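Local coordinates for tRNA (adenine-N(1)-)-methyltransferase (Thermus thermophilus, PDB 2PWY), which catalyses the S-adenosyl-L-methionine-dependent methylation of adenosine 58 in tRNA to N(1)-methyladenosine and is required for cell growth at extreme temperatures, at the interface of chains A and B. Coordinates in Å, arbitrary orientation; residue numbers count along the deposited sequence, not the author numbering. Chains: chain A/B, tRNA (adenine-N(1)-)-methyltransferase.

The interface of chains A and B. Residues chain A 225-229; chain B 221-225.
A:Trp229 meets B:Glu223 across the contact, the two side chains crossing at a slant. A:Trp229 CB rests 3.9 Å from CG1 of B:Val221 and also packs against that residue's carbonyl oxygen. CG stands anti to the carbonyl carbon (chi1 -76°), which turns the indole towards B:Glu223. Further along the side chain, CG still touches the same valine methyl, while CD1 lies between the B:Val221 oxygen and the B:Glu223 carboxylate. The indole N-H then meets the carboxylate: NE1 donates to B:Glu223 OE1 at 2.8 Å, the oxygen lying in the ring plane and using its anti lone pair. Ring and carboxylate planes stand 47° apart. On the benzo part, CE2 and CZ2 also pass beside OE1.

B:Glu223 OE1 is also hydrogen-bonded to water 2, at 2.6 Å, and water 2 sits 2.9 Å from A:Arg227 NE in the guanidinium plane, bridging the two groups. The direct salt bridge is long: A:Arg227 NE is 4.0 Å from B:Glu223 OE1. The extended side chain of A:Arg227 (CG anti to the backbone N, chi1 -178°) lies beside the glutamate. A phenylalanine in place of A:Trp229 would probably leave OE1 without its indole donor and the carboxylate freer to turn.

On the opposite side of the strands, A:Glu228 lies alongside B:Leu222, its carboxylate against CD2, and the pyrrole edge of A:Trp226 packs on both methyls of B:Val224. Water 1 links A:Glu228 OE1 and the A:Trp229 carbonyl to the B:Val221 backbone.

Between the two sets of side chains the backbones pair antiparallel. A:Gly225 and B:Gly225 exchange two bonds, each 2.8 Å from N to O; A:Arg227 and B:Glu223 form the next reciprocal pair, and A:Trp229 N binds B:Val221 O. Both segments belong to the long strand 216-232, which joins its symmetry mate across the two-fold and carries a continuous sheet from one subunit into the other within the dimer-of-dimers tetramer.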
loop_
_atom_site.group_PDB
_atom_site.type_symbol
_atom_site.label_atom_id
_atom_site.label_comp_id
_atom_site.label_asym_id
_atom_site.label_seq_id
_atom_site.Cartn_x
_atom_site.Cartn_y
_atom_site.Cartn_z
ATOM N N GLY A 225 -5.760 -4.600 -2.818
ATOM C CA GLY A 225 -5.938 -3.882 -1.566
ATOM C C GLY A 225 -7.132 -2.962 -1.672
ATOM O O GLY A 225 -7.272 -2.213 -2.656
ATOM N N TRP A 226 -8.001 -3.021 -0.663
ATOM C CA TRP A 226 -9.055 -2.018 -0.499
ATOM C C TRP A 226 -8.738 -1.301 0.804
ATOM O O TRP A 226 -9.029 -1.799 1.908
ATOM C CB TRP A 226 -10.449 -2.646 -0.456
ATOM C CG TRP A 226 -11.009 -3.116 -1.791
ATOM C CD1 TRP A 226 -10.349 -3.229 -2.983
ATOM C CD2 TRP A 226 -12.354 -3.565 -2.031
ATOM N NE1 TRP A 226 -11.208 -3.714 -3.957
ATOM C CE2 TRP A 226 -12.440 -3.924 -3.395
ATOM C CE3 TRP A 226 -13.492 -3.697 -1.219
ATOM C CZ2 TRP A 226 -13.629 -4.410 -3.971
ATOM C CZ3 TRP A 226 -14.677 -4.170 -1.792
ATOM C CH2 TRP A 226 -14.731 -4.523 -3.150
ATOM N N ARG A 227 -8.097 -0.149 0.662
ATOM C CA ARG A 227 -7.626 0.634 1.797
ATOM C C ARG A 227 -8.767 1.498 2.287
ATOM O O ARG A 227 -9.134 2.480 1.638
ATOM C CB ARG A 227 -6.432 1.484 1.366
ATOM C CG ARG A 227 -5.795 2.318 2.457
ATOM C CD ARG A 227 -4.528 2.985 1.881
ATOM N NE ARG A 227 -3.835 3.903 2.800
ATOM C CZ ARG A 227 -3.215 3.538 3.923
ATOM N NH1 ARG A 227 -3.217 2.268 4.333
ATOM N NH2 ARG A 227 -2.610 4.458 4.657
ATOM N N GLU A 228 -9.333 1.105 3.422
ATOM C CA GLU A 228 -10.482 1.800 4.010
ATOM C C GLU A 228 -10.075 3.053 4.775
ATOM O O GLU A 228 -9.046 3.066 5.461
ATOM C CB GLU A 228 -11.239 0.859 4.948
ATOM C CG GLU A 228 -11.636 -0.473 4.301
ATOM C CD GLU A 228 -12.894 -0.389 3.458
ATOM O OE1 GLU A 228 -13.624 0.621 3.541
ATOM O OE2 GLU A 228 -13.155 -1.360 2.710
ATOM N N TRP A 229 -10.887 4.097 4.640
ATOM C CA TRP A 229 -10.742 5.305 5.431
ATOM C C TRP A 229 -11.817 5.395 6.498
ATOM O O TRP A 229 -12.950 4.897 6.314
ATOM C CB TRP A 229 -10.818 6.556 4.537
ATOM C CG TRP A 229 -9.591 6.837 3.727
ATOM C CD1 TRP A 229 -8.988 6.014 2.804
ATOM C CD2 TRP A 229 -8.827 8.045 3.748
ATOM N NE1 TRP A 229 -7.896 6.652 2.250
ATOM C CE2 TRP A 229 -7.773 7.895 2.814
ATOM C CE3 TRP A 229 -8.940 9.251 4.456
ATOM C CZ2 TRP A 229 -6.819 8.906 2.588
ATOM C CZ3 TRP A 229 -7.989 10.251 4.236
ATOM C CH2 TRP A 229 -6.946 10.067 3.309
ATOM N N VAL B 221 -15.280 5.068 2.422
ATOM C CA VAL B 221 -14.377 5.876 1.614
ATOM C C VAL B 221 -13.156 4.969 1.489
ATOM O O VAL B 221 -12.550 4.601 2.500
ATOM C CB VAL B 221 -13.977 7.201 2.307
ATOM C CG1 VAL B 221 -12.843 7.905 1.529
ATOM C CG2 VAL B 221 -15.181 8.112 2.448
ATOM N N LEU B 222 -12.812 4.566 0.271
ATOM C CA LEU B 222 -11.705 3.641 0.116
ATOM C C LEU B 222 -10.868 3.877 -1.123
ATOM O O LEU B 222 -11.305 4.553 -2.063
ATOM C CB LEU B 222 -12.175 2.179 0.215
ATOM C CG LEU B 222 -13.135 1.617 -0.828
ATOM C CD1 LEU B 222 -12.394 1.097 -2.030
ATOM C CD2 LEU B 222 -13.935 0.469 -0.177
ATOM N N GLU B 223 -9.658 3.334 -1.102
ATOM C CA GLU B 223 -8.769 3.359 -2.260
ATOM C C GLU B 223 -8.513 1.941 -2.685
ATOM O O GLU B 223 -8.114 1.096 -1.867
ATOM C CB GLU B 223 -7.410 3.985 -1.933
ATOM C CG GLU B 223 -7.457 5.333 -1.275
ATOM C CD GLU B 223 -6.089 5.760 -0.827
ATOM O OE1 GLU B 223 -5.948 6.175 0.336
ATOM O OE2 GLU B 223 -5.140 5.656 -1.635
ATOM N N VAL B 224 -8.735 1.679 -3.968
ATOM C CA VAL B 224 -8.437 0.376 -4.546
ATOM C C VAL B 224 -7.014 0.348 -5.094
ATOM O O VAL B 224 -6.588 1.266 -5.792
ATOM C CB VAL B 224 -9.422 0.025 -5.672
ATOM C CG1 VAL B 224 -9.124 -1.371 -6.244
ATOM C CG2 VAL B 224 -10.831 0.080 -5.137
ATOM N N GLY B 225 -6.291 -0.713 -4.763
ATOM C CA GLY B 225 -4.972 -0.918 -5.348
ATOM C C GLY B 225 -4.864 -2.322 -5.894
ATOM O O GLY B 225 -5.226 -3.293 -5.216
HETATM O O HOH W 1 -14.380 3.097 4.615
HETATM O O HOH W 2 -3.615 6.507 1.467
#